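Side-chain contacts in N-terminal acetyltransferase B complex subunit MDM20 (Candida albicans, PDB 5K04), which probably serves as the non-catalytic, helical-repeat subunit of the NatB complex, which acetylates protein N-termini, binding the NAT3 subunit: residues 134-139 / 146-151; 142-147 / 487-492; 338-343 / 353-358; 346-351 / 376-381; 517-520 / 526-529. All coordinates share one frame; numbering follows the deposited sequence.

Contact 1 (134-139 / 146-151); sequences MYLNKN and TLWYAF
Met134 and Tyr149 lie side by side, their side chains pointing the same way from helices 126-138 and 143-157. The tyrosine ring rests against the start of the methionine rather than its sulfur: Met134 CA sits over one ring face, 3.8 Å from the centroid and 19° off the normal, a CH-pi contact. Further out, Met134 CG comes to 3.1 Å from Tyr149 OH, a tight approach, and the chain then bends away to lay CE over the ring of Tyr135. With CG of Tyr149 anti to the backbone N (chi1 -170°), the ring extends across to the facing helix. Asn137 stands at about a right angle to it, ND2 lying 3.7 Å from Tyr149 CD2, and turns its side-chain carbonyl to Thr146. Thr146 OG1 donates to Asn137 OD1 at 2.7 Å, the C=O...donor angle being 149°; this hydroxyl is also paired with Ser142 O. Leu136 CD2 packs 3.6 Å from Trp148 CZ3, while the indole NE1 bonds to Phe484 O. The antiparallel hairpin, consistent with a TPR-like array, is thus joined by aromatic and apolar packing, with one hydroxyl-amide bond that probably sets the rotation of the Asn137 amide, OD1 to Thr146 and ND2 toward the Tyr149 ring.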
# COMPACT_ATOMS: atom_id res chain seq x y z
N MET A 134 -4.95 20.58 23.57
CA MET A 134 -4.72 21.32 24.81
C MET A 134 -5.79 22.40 25.01
O MET A 134 -6.41 22.48 26.08
CB MET A 134 -3.31 21.93 24.82
CG MET A 134 -2.91 22.64 26.14
SD MET A 134 -3.49 24.31 26.27
CE MET A 134 -2.46 24.99 25.00
N TYR A 135 -6.00 23.24 23.99
CA TYR A 135 -7.06 24.25 24.08
C TYR A 135 -8.43 23.60 24.26
O TYR A 135 -9.25 24.06 25.05
CB TYR A 135 -7.06 25.12 22.82
CG TYR A 135 -5.97 26.16 22.78
CD1 TYR A 135 -6.04 27.30 23.57
CD2 TYR A 135 -4.87 26.03 21.93
CE1 TYR A 135 -5.06 28.28 23.53
CE2 TYR A 135 -3.87 27.01 21.88
CZ TYR A 135 -3.98 28.13 22.69
OH TYR A 135 -3.01 29.11 22.68
N LEU A 136 -8.68 22.52 23.53
CA LEU A 136 -9.98 21.89 23.54
C LEU A 136 -10.27 21.23 24.89
O LEU A 136 -11.43 21.09 25.28
CB LEU A 136 -10.05 20.88 22.40
CG LEU A 136 -11.41 20.25 22.13
CD1 LEU A 136 -12.43 21.33 21.79
CD2 LEU A 136 -11.28 19.23 21.02
N ASN A 137 -9.23 20.81 25.59
CA ASN A 137 -9.40 20.17 26.88
C ASN A 137 -9.45 21.17 28.02
O ASN A 137 -9.95 20.85 29.10
CB ASN A 137 -8.26 19.19 27.10
CG ASN A 137 -8.38 18.45 28.40
OD1 ASN A 137 -9.31 17.64 28.58
ND2 ASN A 137 -7.44 18.70 29.31
N LYS A 138 -8.93 22.38 27.81
CA LYS A 138 -9.01 23.40 28.84
C LYS A 138 -10.43 23.94 28.94
O LYS A 138 -11.07 23.87 29.99
CB LYS A 138 -7.99 24.50 28.53
CG LYS A 138 -7.81 25.55 29.61
CD LYS A 138 -6.39 26.10 29.61
CE LYS A 138 -5.36 25.00 29.77
NZ LYS A 138 -5.61 24.12 30.96
N ASN A 139 -10.95 24.44 27.82
CA ASN A 139 -12.36 24.78 27.66
C ASN A 139 -13.16 23.58 27.17
O ASN A 139 -13.89 23.63 26.18
CB ASN A 139 -12.51 25.97 26.71
CG ASN A 139 -11.80 27.24 27.21
OD1 ASN A 139 -11.60 27.43 28.42
ND2 ASN A 139 -11.42 28.11 26.28
N THR A 146 -10.16 14.80 26.90
CA THR A 146 -8.99 14.49 27.72
C THR A 146 -8.22 13.31 27.14
O THR A 146 -6.98 13.30 27.11
CB THR A 146 -9.43 14.22 29.16
OG1 THR A 146 -10.16 15.36 29.64
CG2 THR A 146 -8.22 13.98 30.05
N LEU A 147 -8.95 12.31 26.64
CA LEU A 147 -8.32 11.16 26.01
C LEU A 147 -7.56 11.57 24.75
O LEU A 147 -6.43 11.12 24.53
CB LEU A 147 -9.38 10.11 25.68
CG LEU A 147 -9.98 9.42 26.90
CD1 LEU A 147 -11.37 8.84 26.64
CD2 LEU A 147 -9.03 8.31 27.32
N TRP A 148 -8.19 12.40 23.91
CA TRP A 148 -7.53 12.97 22.73
C TRP A 148 -6.18 13.58 23.10
O TRP A 148 -5.13 13.23 22.54
CB TRP A 148 -8.42 14.05 22.11
CG TRP A 148 -9.63 13.51 21.40
CD1 TRP A 148 -10.07 12.22 21.37
CD2 TRP A 148 -10.56 14.27 20.58
NE1 TRP A 148 -11.21 12.12 20.59
CE2 TRP A 148 -11.53 13.36 20.09
CE3 TRP A 148 -10.65 15.62 20.22
CZ2 TRP A 148 -12.59 13.76 19.27
CZ3 TRP A 148 -11.71 16.02 19.40
CH2 TRP A 148 -12.66 15.09 18.94
N TYR A 149 -6.22 14.50 24.06
CA TYR A 149 -5.03 15.22 24.50
C TYR A 149 -3.96 14.25 24.97
O TYR A 149 -2.80 14.35 24.56
CB TYR A 149 -5.46 16.19 25.59
CG TYR A 149 -4.43 17.19 26.01
CD1 TYR A 149 -3.46 17.64 25.12
CD2 TYR A 149 -4.43 17.71 27.31
CE1 TYR A 149 -2.51 18.58 25.50
CE2 TYR A 149 -3.47 18.66 27.70
CZ TYR A 149 -2.52 19.10 26.79
OH TYR A 149 -1.57 20.02 27.16
N ALA A 150 -4.35 13.26 25.79
CA ALA A 150 -3.43 12.25 26.31
C ALA A 150 -2.85 11.40 25.18
O ALA A 150 -1.64 11.15 25.12
CB ALA A 150 -4.15 11.35 27.31
N PHE A 151 -3.72 10.93 24.30
CA PHE A 151 -3.26 10.13 23.17
C PHE A 151 -2.30 10.93 22.29
O PHE A 151 -1.34 10.37 21.75
CB PHE A 151 -4.47 9.64 22.36
CG PHE A 151 -4.12 8.71 21.24
CD1 PHE A 151 -3.62 7.44 21.50
CD2 PHE A 151 -4.28 9.11 19.92
CE1 PHE A 151 -3.29 6.59 20.45
CE2 PHE A 151 -3.96 8.27 18.88
CZ PHE A 151 -3.46 7.01 19.15

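Contact 2 (142-147 / 487-492); sequences SRLHTL and GVFNKL
A Schellman motif at Gly487, ending the long helix 456-485, faces the first turn of helix 143-157, and Leu144 reaches across to it. CG of Leu144 is anti to the backbone N (chi1 -179°), which carries CD1 to 4.1 Å from Gly487 N; the same methyl is 4.5 Å from Phe489 CZ. The closer packing is made by Leu147, whose CB lies 3.6 Å from Phe489 CZ and 3.9 Å from Phe489 CE2, approaching the far end of the ring obliquely. It is the root of this leucine that touches, while its side chain also packs on Met176 and Leu179. The two helix ends are joined here although some 340 residues separate them, so the contact brings an N-terminal helical hairpin onto the helices of the NatB family region. Ser142 N-caps helix 143-157, its OG accepting from His145 N at 3.0 Å with an N-H...O angle of 158°, and Leu144 lies on the turn so capped. The Phe489 ring also meets Phe151 and Trp148 from later in helix 143-157, and Val190 of helix 185-192. Beyond the phenylalanine, Lys491 NZ bonds to Phe7 O of the NAT3 subunit, and Asn490 O accepts from Gln8 NE2 of that chain.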
# COMPACT_ATOMS: atom_id res chain seq x y z
N SER A 142 -15.07 17.33 28.74
CA SER A 142 -15.20 16.13 27.93
C SER A 142 -14.11 15.12 28.28
O SER A 142 -12.92 15.38 28.08
CB SER A 142 -15.14 16.47 26.45
OG SER A 142 -15.14 15.29 25.65
N ARG A 143 -14.55 13.99 28.82
CA ARG A 143 -13.68 12.83 28.97
C ARG A 143 -13.02 12.45 27.64
O ARG A 143 -11.82 12.15 27.60
CB ARG A 143 -14.54 11.69 29.51
CG ARG A 143 -13.84 10.43 29.75
CD ARG A 143 -14.84 9.42 30.28
NE ARG A 143 -14.10 8.25 30.70
CZ ARG A 143 -13.60 8.09 31.92
NH1 ARG A 143 -13.78 9.04 32.84
NH2 ARG A 143 -12.92 6.99 32.22
N LEU A 144 -13.79 12.47 26.55
CA LEU A 144 -13.26 12.17 25.23
C LEU A 144 -12.09 13.10 24.88
O LEU A 144 -11.05 12.64 24.41
CB LEU A 144 -14.37 12.29 24.18
CG LEU A 144 -13.92 11.97 22.74
CD1 LEU A 144 -13.36 10.57 22.66
CD2 LEU A 144 -15.04 12.13 21.75
N HIS A 145 -12.27 14.41 25.12
CA HIS A 145 -11.24 15.39 24.79
C HIS A 145 -9.99 15.20 25.64
O HIS A 145 -8.87 15.43 25.16
CB HIS A 145 -11.79 16.81 24.95
CG HIS A 145 -12.86 17.13 23.96
ND1 HIS A 145 -13.68 18.23 24.08
CD2 HIS A 145 -13.26 16.47 22.85
CE1 HIS A 145 -14.54 18.24 23.08
NE2 HIS A 145 -14.31 17.18 22.32
N THR A 146 -10.16 14.80 26.90
CA THR A 146 -8.99 14.49 27.72
C THR A 146 -8.22 13.31 27.14
O THR A 146 -6.98 13.30 27.11
CB THR A 146 -9.43 14.22 29.16
OG1 THR A 146 -10.16 15.36 29.64
CG2 THR A 146 -8.22 13.98 30.05
N LEU A 147 -8.95 12.31 26.64
CA LEU A 147 -8.32 11.16 26.01
C LEU A 147 -7.56 11.57 24.75
O LEU A 147 -6.43 11.12 24.53
CB LEU A 147 -9.38 10.11 25.68
CG LEU A 147 -9.98 9.42 26.90
CD1 LEU A 147 -11.37 8.84 26.64
CD2 LEU A 147 -9.03 8.31 27.32
N GLY A 487 -13.52 7.22 20.23
CA GLY A 487 -12.70 6.35 21.07
C GLY A 487 -11.80 5.20 20.73
O GLY A 487 -11.48 4.40 21.61
N VAL A 488 -11.41 5.09 19.46
CA VAL A 488 -10.79 3.86 18.97
C VAL A 488 -9.29 4.05 18.87
O VAL A 488 -8.69 3.91 17.79
CB VAL A 488 -11.41 3.44 17.63
CG1 VAL A 488 -11.28 1.94 17.45
CG2 VAL A 488 -12.87 3.85 17.58
N PHE A 489 -8.67 4.34 20.01
CA PHE A 489 -7.24 4.64 20.06
C PHE A 489 -6.39 3.42 19.69
O PHE A 489 -5.27 3.59 19.18
CB PHE A 489 -6.91 5.19 21.45
CG PHE A 489 -7.79 6.35 21.84
CD1 PHE A 489 -7.57 7.60 21.30
CD2 PHE A 489 -8.84 6.19 22.72
CE1 PHE A 489 -8.38 8.66 21.63
CE2 PHE A 489 -9.65 7.23 23.05
CZ PHE A 489 -9.42 8.47 22.51
N ASN A 490 -6.90 2.20 19.94
CA ASN A 490 -6.40 0.91 19.45
C ASN A 490 -5.96 0.91 17.99
O ASN A 490 -5.09 0.12 17.60
CB ASN A 490 -7.50 -0.17 19.58
CG ASN A 490 -7.34 -0.97 20.81
OD1 ASN A 490 -6.27 -0.98 21.41
ND2 ASN A 490 -8.39 -1.66 21.22
N LYS A 491 -6.60 1.74 17.16
CA LYS A 491 -6.47 1.69 15.72
C LYS A 491 -6.08 3.02 15.11
O LYS A 491 -5.77 3.06 13.91
CB LYS A 491 -7.80 1.25 15.09
CG LYS A 491 -8.44 0.02 15.71
CD LYS A 491 -7.58 -1.24 15.49
CE LYS A 491 -8.36 -2.52 15.87
NZ LYS A 491 -7.47 -3.72 15.93
N LEU A 492 -6.10 4.10 15.90
CA LEU A 492 -5.97 5.45 15.37
C LEU A 492 -4.61 5.66 14.72
O LEU A 492 -4.52 6.18 13.60
CB LEU A 492 -6.18 6.47 16.48
CG LEU A 492 -7.55 7.14 16.44
CD1 LEU A 492 -7.67 8.20 17.53
CD2 LEU A 492 -7.79 7.74 15.03

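Contact 3 (338-343 / 353-358); sequences ITVVNN and WDVYER
The guanidinium of Arg358 is met obliquely by Val340, CG2 of the valine standing 4.5 Å from Arg358 NH2, a loose approach at the exposed border of the contact. The other flat groups of helix 353-358, the rings of Trp353 and Tyr356, are turned elsewhere and pack on Thr376 of helix 372-383 and on residues of helix 388-404. Between the helices, Val340 and Val355 meet tip to tip. CG1 of Val340, anti to its backbone nitrogen with chi1 177°, touches both methyls of Val355: 3.7 Å from Val355 CG2 and 3.9 Å from Val355 CG1. Val340 CA and Val355 CA are 8.0 Å apart. These are consecutive helices, 337-346 and 353-358, in the all-helical array of the NatB family region, which belongs to the TPR clan, and the interface between these two segments is small, 114 Å². Asp354 OD2 makes a salt bridge with Arg344 NH2, adding a charged link between the same two helices. Asn342 bonds away from the contact, its OD1 accepting from Tyr312 N while ND2 donates to Lys308 O and Asn306 O.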
# COMPACT_ATOMS: atom_id res chain seq x y z
N ILE A 338 1.23 -32.89 -3.00
CA ILE A 338 1.78 -31.93 -2.04
C ILE A 338 2.93 -32.53 -1.22
O ILE A 338 3.90 -31.83 -0.90
CB ILE A 338 0.64 -31.38 -1.16
CG1 ILE A 338 -0.22 -30.42 -2.01
CG2 ILE A 338 1.19 -30.68 0.10
CD1 ILE A 338 -1.53 -30.01 -1.38
N THR A 339 2.87 -33.82 -0.91
CA THR A 339 4.04 -34.50 -0.35
C THR A 339 5.25 -34.30 -1.25
O THR A 339 6.34 -33.98 -0.77
CB THR A 339 3.74 -35.99 -0.17
OG1 THR A 339 2.60 -36.16 0.67
CG2 THR A 339 4.94 -36.74 0.45
N VAL A 340 5.07 -34.45 -2.56
CA VAL A 340 6.19 -34.28 -3.49
C VAL A 340 6.65 -32.82 -3.52
O VAL A 340 7.85 -32.53 -3.57
CB VAL A 340 5.79 -34.78 -4.88
CG1 VAL A 340 6.92 -34.54 -5.90
CG2 VAL A 340 5.45 -36.26 -4.81
N VAL A 341 5.70 -31.88 -3.48
CA VAL A 341 6.05 -30.47 -3.50
C VAL A 341 6.94 -30.13 -2.30
O VAL A 341 7.98 -29.48 -2.44
CB VAL A 341 4.77 -29.61 -3.53
CG1 VAL A 341 5.05 -28.17 -3.10
CG2 VAL A 341 4.15 -29.64 -4.91
N ASN A 342 6.54 -30.59 -1.11
CA ASN A 342 7.33 -30.31 0.08
C ASN A 342 8.71 -30.96 -0.02
O ASN A 342 9.73 -30.31 0.24
CB ASN A 342 6.58 -30.79 1.32
CG ASN A 342 5.46 -29.81 1.75
OD1 ASN A 342 5.68 -28.61 1.84
ND2 ASN A 342 4.27 -30.34 1.99
N ASN A 343 8.76 -32.23 -0.44
CA ASN A 343 10.03 -32.94 -0.56
C ASN A 343 10.97 -32.25 -1.55
O ASN A 343 12.16 -32.09 -1.27
CB ASN A 343 9.79 -34.39 -0.99
CG ASN A 343 9.07 -35.19 0.07
OD1 ASN A 343 8.83 -34.70 1.18
ND2 ASN A 343 8.70 -36.42 -0.26
N TRP A 353 9.79 -30.58 -14.01
CA TRP A 353 8.83 -30.87 -15.07
C TRP A 353 8.31 -32.30 -14.98
O TRP A 353 7.17 -32.57 -15.39
CB TRP A 353 9.47 -30.63 -16.44
CG TRP A 353 9.83 -29.20 -16.65
CD1 TRP A 353 11.09 -28.69 -16.84
CD2 TRP A 353 8.94 -28.08 -16.65
NE1 TRP A 353 11.03 -27.33 -16.96
CE2 TRP A 353 9.73 -26.92 -16.85
CE3 TRP A 353 7.56 -27.94 -16.51
CZ2 TRP A 353 9.17 -25.64 -16.92
CZ3 TRP A 353 7.01 -26.65 -16.58
CH2 TRP A 353 7.82 -25.52 -16.78
N ASP A 354 9.11 -33.22 -14.43
CA ASP A 354 8.65 -34.59 -14.30
C ASP A 354 7.40 -34.66 -13.41
O ASP A 354 6.47 -35.42 -13.70
CB ASP A 354 9.77 -35.48 -13.74
CG ASP A 354 10.30 -35.00 -12.40
OD1 ASP A 354 10.41 -33.77 -12.19
OD2 ASP A 354 10.60 -35.85 -11.54
N VAL A 355 7.36 -33.85 -12.36
CA VAL A 355 6.19 -33.85 -11.48
C VAL A 355 5.03 -33.13 -12.15
O VAL A 355 3.88 -33.57 -12.07
CB VAL A 355 6.53 -33.21 -10.12
CG1 VAL A 355 5.31 -33.21 -9.21
CG2 VAL A 355 7.68 -33.95 -9.47
N TYR A 356 5.33 -32.00 -12.82
CA TYR A 356 4.33 -31.32 -13.63
C TYR A 356 3.64 -32.29 -14.60
O TYR A 356 2.41 -32.32 -14.70
CB TYR A 356 4.97 -30.16 -14.40
CG TYR A 356 3.99 -29.58 -15.40
CD1 TYR A 356 3.01 -28.68 -14.98
CD2 TYR A 356 4.02 -29.97 -16.73
CE1 TYR A 356 2.09 -28.18 -15.88
CE2 TYR A 356 3.10 -29.48 -17.64
CZ TYR A 356 2.14 -28.58 -17.22
OH TYR A 356 1.23 -28.07 -18.12
N GLU A 357 4.43 -33.10 -15.31
CA GLU A 357 3.84 -34.03 -16.27
C GLU A 357 2.91 -35.04 -15.61
O GLU A 357 2.01 -35.57 -16.28
CB GLU A 357 4.93 -34.75 -17.06
CG GLU A 357 5.69 -33.86 -18.05
CD GLU A 357 4.85 -33.37 -19.23
OE1 GLU A 357 3.72 -33.87 -19.42
OE2 GLU A 357 5.33 -32.48 -19.98
N ARG A 358 3.09 -35.31 -14.32
CA ARG A 358 2.22 -36.24 -13.60
C ARG A 358 0.99 -35.57 -13.02
O ARG A 358 0.04 -36.26 -12.66
CB ARG A 358 3.00 -36.93 -12.47
CG ARG A 358 3.91 -38.06 -12.94
CD ARG A 358 5.01 -38.32 -11.92
NE ARG A 358 4.47 -38.67 -10.61
CZ ARG A 358 5.13 -38.53 -9.46
NH1 ARG A 358 6.37 -38.05 -9.45
NH2 ARG A 358 4.55 -38.88 -8.32

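Contact 4 (346-351 / 376-381); sequences FVNQTD and TLRTIV
Thr350 and Thr379 bring their CA atoms to 4.8 Å, so the loop backbone of 346-351 runs right against helix 372-383. The loop leaves helix 337-346 through a Schellman motif: Asn348, with a phi of 37°, is the C-prime residue, Gln349 N bonding back to Arg344 O and Asn348 N to Lys345 O. This helix-to-helix connection, in the all-helical NatB family region, meets helix 372-383 through the carbonyl of Thr350. Thr379 OG1 donates to Thr350 O, but the modelled separation of 2.4 Å is too short to be trusted in detail. The same hydroxyl is paired with Leu375 O of its own helix and, weakly, with Asn352 ND2. Thr379 CA adds a CA-H...O contact to Thr350 O at 3.3 Å, so the carbonyl oxygen meets both the backbone and the side chain of the threonine. Within the loop, Gln349 NE2 donates to Asp351 O at 3.1 Å, with an angle of 151° at the hydrogen, a bond that spans Thr350. Arg378 stretches out alongside the loop, extended from CG to NE, and its NH2 is held by Gly558 O. Its other terminal nitrogen faces the surface loop only loosely: Asn348 OD1 lies at the guanidinium edge, near its plane, 4.0 Å from Arg378 NH1, with the amide and guanidinium planes 84° apart.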
# COMPACT_ATOMS: atom_id res chain seq x y z
N PHE A 346 12.32 -29.31 0.20
CA PHE A 346 13.30 -29.64 1.23
C PHE A 346 14.67 -29.89 0.62
O PHE A 346 15.69 -29.42 1.15
CB PHE A 346 12.83 -30.85 2.03
CG PHE A 346 11.73 -30.55 3.02
CD1 PHE A 346 11.95 -29.66 4.07
CD2 PHE A 346 10.49 -31.17 2.92
CE1 PHE A 346 10.95 -29.37 4.99
CE2 PHE A 346 9.48 -30.90 3.84
CZ PHE A 346 9.71 -29.99 4.88
N VAL A 347 14.73 -30.60 -0.52
CA VAL A 347 16.00 -30.92 -1.17
C VAL A 347 16.39 -29.83 -2.16
O VAL A 347 17.35 -29.99 -2.92
CB VAL A 347 15.93 -32.28 -1.89
CG1 VAL A 347 15.47 -33.35 -0.94
CG2 VAL A 347 14.99 -32.19 -3.09
N ASN A 348 15.67 -28.71 -2.13
CA ASN A 348 15.80 -27.60 -3.08
C ASN A 348 16.10 -28.08 -4.50
O ASN A 348 17.13 -27.77 -5.09
CB ASN A 348 16.85 -26.60 -2.62
CG ASN A 348 16.81 -25.33 -3.44
OD1 ASN A 348 15.80 -25.01 -4.08
ND2 ASN A 348 17.92 -24.59 -3.45
N GLN A 349 15.15 -28.84 -5.06
CA GLN A 349 15.28 -29.31 -6.43
C GLN A 349 14.52 -28.36 -7.35
O GLN A 349 13.36 -28.05 -7.11
CB GLN A 349 14.75 -30.73 -6.60
CG GLN A 349 15.09 -31.31 -7.97
CD GLN A 349 14.85 -32.79 -8.03
OE1 GLN A 349 15.02 -33.50 -7.03
NE2 GLN A 349 14.43 -33.27 -9.18
N THR A 350 15.20 -27.92 -8.42
CA THR A 350 14.64 -26.96 -9.36
C THR A 350 14.21 -27.59 -10.68
O THR A 350 13.59 -26.90 -11.50
CB THR A 350 15.66 -25.86 -9.66
OG1 THR A 350 16.90 -26.47 -10.04
CG2 THR A 350 15.85 -24.97 -8.44
N ASP A 351 14.53 -28.86 -10.92
CA ASP A 351 14.13 -29.55 -12.15
C ASP A 351 12.90 -30.39 -11.84
O ASP A 351 13.00 -31.53 -11.36
CB ASP A 351 15.27 -30.40 -12.71
CG ASP A 351 16.37 -29.56 -13.34
OD1 ASP A 351 16.17 -28.33 -13.51
OD2 ASP A 351 17.44 -30.13 -13.65
N THR A 376 6.82 -25.61 -10.60
CA THR A 376 7.12 -25.11 -11.94
C THR A 376 7.60 -23.66 -11.91
O THR A 376 8.52 -23.29 -12.65
CB THR A 376 5.89 -25.26 -12.86
OG1 THR A 376 4.79 -24.47 -12.38
CG2 THR A 376 5.47 -26.70 -12.91
N LEU A 377 7.01 -22.83 -11.03
CA LEU A 377 7.47 -21.44 -10.93
C LEU A 377 8.92 -21.38 -10.45
O LEU A 377 9.74 -20.67 -11.03
CB LEU A 377 6.54 -20.65 -10.00
CG LEU A 377 6.89 -19.17 -9.80
CD1 LEU A 377 6.82 -18.40 -11.12
CD2 LEU A 377 5.97 -18.54 -8.78
N ARG A 378 9.25 -22.17 -9.43
CA ARG A 378 10.65 -22.29 -9.01
C ARG A 378 11.55 -22.72 -10.17
O ARG A 378 12.64 -22.17 -10.36
CB ARG A 378 10.75 -23.29 -7.84
CG ARG A 378 10.37 -22.72 -6.47
CD ARG A 378 10.25 -23.82 -5.42
NE ARG A 378 10.01 -23.29 -4.07
CZ ARG A 378 10.90 -23.33 -3.07
NH1 ARG A 378 12.10 -23.87 -3.24
NH2 ARG A 378 10.57 -22.83 -1.88
N THR A 379 11.11 -23.71 -10.95
CA THR A 379 11.90 -24.09 -12.11
C THR A 379 12.01 -22.93 -13.09
O THR A 379 13.10 -22.64 -13.60
CB THR A 379 11.29 -25.32 -12.79
OG1 THR A 379 11.27 -26.41 -11.87
CG2 THR A 379 12.12 -25.72 -14.00
N ILE A 380 10.91 -22.21 -13.33
CA ILE A 380 10.96 -21.12 -14.30
C ILE A 380 11.85 -20.00 -13.78
O ILE A 380 12.70 -19.48 -14.52
CB ILE A 380 9.53 -20.63 -14.62
CG1 ILE A 380 8.84 -21.64 -15.54
CG2 ILE A 380 9.57 -19.28 -15.27
CD1 ILE A 380 7.35 -21.36 -15.77
N VAL A 381 11.72 -19.65 -12.50
CA VAL A 381 12.49 -18.54 -11.96
C VAL A 381 13.98 -18.85 -11.99
O VAL A 381 14.80 -18.00 -12.36
CB VAL A 381 12.00 -18.19 -10.54
CG1 VAL A 381 12.89 -17.13 -9.94
CG2 VAL A 381 10.57 -17.71 -10.58

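Contact 5 (517-520 / 526-529); sequences QIST and GYLN
Thr520 OG1 is hydrogen-bonded with Tyr581 OH, while the methyl of the same side chain faces Leu528. The hydroxyl also lies 3.2 Å from Gln517 O. With chi1 at 77°, OG1 is set between the backbone N and the carbonyl carbon of Thr520, while CG2 falls anti to that carbonyl carbon and comes to 4.0 Å from Leu528 CD1, the two side chains meeting at about a right angle. Leu528, its CG anti to the backbone N (chi1 179°), reaches this methyl from helix 525-537 and packs on Phe585 as well. Next to it, the buried Ser519 points its side chain at the facing helix: OG is 3.7 Å from Tyr527 CB and lies at the ring edge, near its plane. That hydroxyl bonds only weakly to Ile515 O, one turn earlier, and Ser519 also packs on Thr524 and Leu459. The ring of Tyr527 carries its own hydroxyl off to Asp460 OD1 on helix 456-485. Ser519 CA and Leu528 CA, the closest such pair, are 6.3 Å apart, consistent with the small serine allowing helices 506-521 and 525-537, successive in the helical array, to approach near their connecting turn. Polar ends thus look to their own helix or to other helices, and the two segments meet by van der Waals contact of a methyl pair and of a serine hydroxyl with Tyr527 CB.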
# COMPACT_ATOMS: atom_id res chain seq x y z
N GLN A 517 2.33 12.21 -19.18
CA GLN A 517 3.10 11.76 -20.33
C GLN A 517 2.19 11.33 -21.47
O GLN A 517 2.36 11.76 -22.62
CB GLN A 517 4.03 10.60 -19.93
CG GLN A 517 4.71 9.95 -21.13
CD GLN A 517 5.69 8.87 -20.73
OE1 GLN A 517 5.32 7.71 -20.54
NE2 GLN A 517 6.97 9.25 -20.58
N ILE A 518 1.21 10.47 -21.17
CA ILE A 518 0.29 9.99 -22.20
C ILE A 518 -0.58 11.13 -22.71
O ILE A 518 -0.82 11.26 -23.92
CB ILE A 518 -0.54 8.82 -21.62
CG1 ILE A 518 0.41 7.74 -21.08
CG2 ILE A 518 -1.51 8.21 -22.66
CD1 ILE A 518 -0.31 6.62 -20.35
N SER A 519 -1.04 12.00 -21.81
CA SER A 519 -1.80 13.18 -22.23
C SER A 519 -1.03 14.01 -23.26
O SER A 519 -1.62 14.47 -24.24
CB SER A 519 -2.16 14.05 -21.02
OG SER A 519 -3.28 13.51 -20.35
N THR A 520 0.28 14.24 -23.04
CA THR A 520 1.01 15.10 -23.98
C THR A 520 1.38 14.36 -25.26
O THR A 520 1.45 14.98 -26.32
CB THR A 520 2.27 15.71 -23.34
OG1 THR A 520 3.31 14.73 -23.28
CG2 THR A 520 1.99 16.23 -21.94
N GLY A 526 -7.72 17.64 -22.16
CA GLY A 526 -8.78 17.60 -21.16
C GLY A 526 -8.26 17.29 -19.78
O GLY A 526 -8.61 17.95 -18.80
N TYR A 527 -7.37 16.29 -19.68
CA TYR A 527 -6.84 15.88 -18.39
C TYR A 527 -5.67 16.75 -17.94
O TYR A 527 -5.45 16.92 -16.74
CB TYR A 527 -6.38 14.42 -18.45
CG TYR A 527 -7.48 13.42 -18.69
CD1 TYR A 527 -8.68 13.46 -17.97
CD2 TYR A 527 -7.33 12.42 -19.64
CE1 TYR A 527 -9.69 12.53 -18.19
CE2 TYR A 527 -8.32 11.48 -19.88
CZ TYR A 527 -9.50 11.54 -19.16
OH TYR A 527 -10.47 10.59 -19.41
N LEU A 528 -4.92 17.30 -18.90
CA LEU A 528 -3.66 17.98 -18.58
C LEU A 528 -3.87 19.14 -17.60
O LEU A 528 -3.08 19.32 -16.67
CB LEU A 528 -3.01 18.46 -19.87
CG LEU A 528 -1.69 19.22 -19.77
CD1 LEU A 528 -0.52 18.26 -19.66
CD2 LEU A 528 -1.53 20.13 -20.96
N ASN A 529 -4.93 19.92 -17.80
CA ASN A 529 -5.16 21.12 -16.99
C ASN A 529 -5.49 20.78 -15.54
O ASN A 529 -5.21 21.58 -14.63
CB ASN A 529 -6.29 21.94 -17.61
CG ASN A 529 -6.57 23.24 -16.87
OD1 ASN A 529 -7.20 23.25 -15.80
ND2 ASN A 529 -6.11 24.35 -17.44

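Contacts 1 and 2 share Thr146 and Leu147 on helix 143-157, one joining it to its hairpin neighbour, the other to distant helix 489-503 beside NAT3; their centres are 10 Å apart. Contacts 3 and 4 interlock, their segments alternating along the chain, with Trp353 of contact 3 packing on Thr376 and Thr379 of contact 4, and Tyr356 on Thr376. Contact 3 is buried and chiefly apolar, whereas contact 4 lies at the surface and relies on a loop carbonyl and polar side chains. Contacts 1, 2 and 5 are partly buried; across its segments contact 1 alone among these three has a hydrogen bond. Contact 5 stands apart, its centre at least 44 Å from the others.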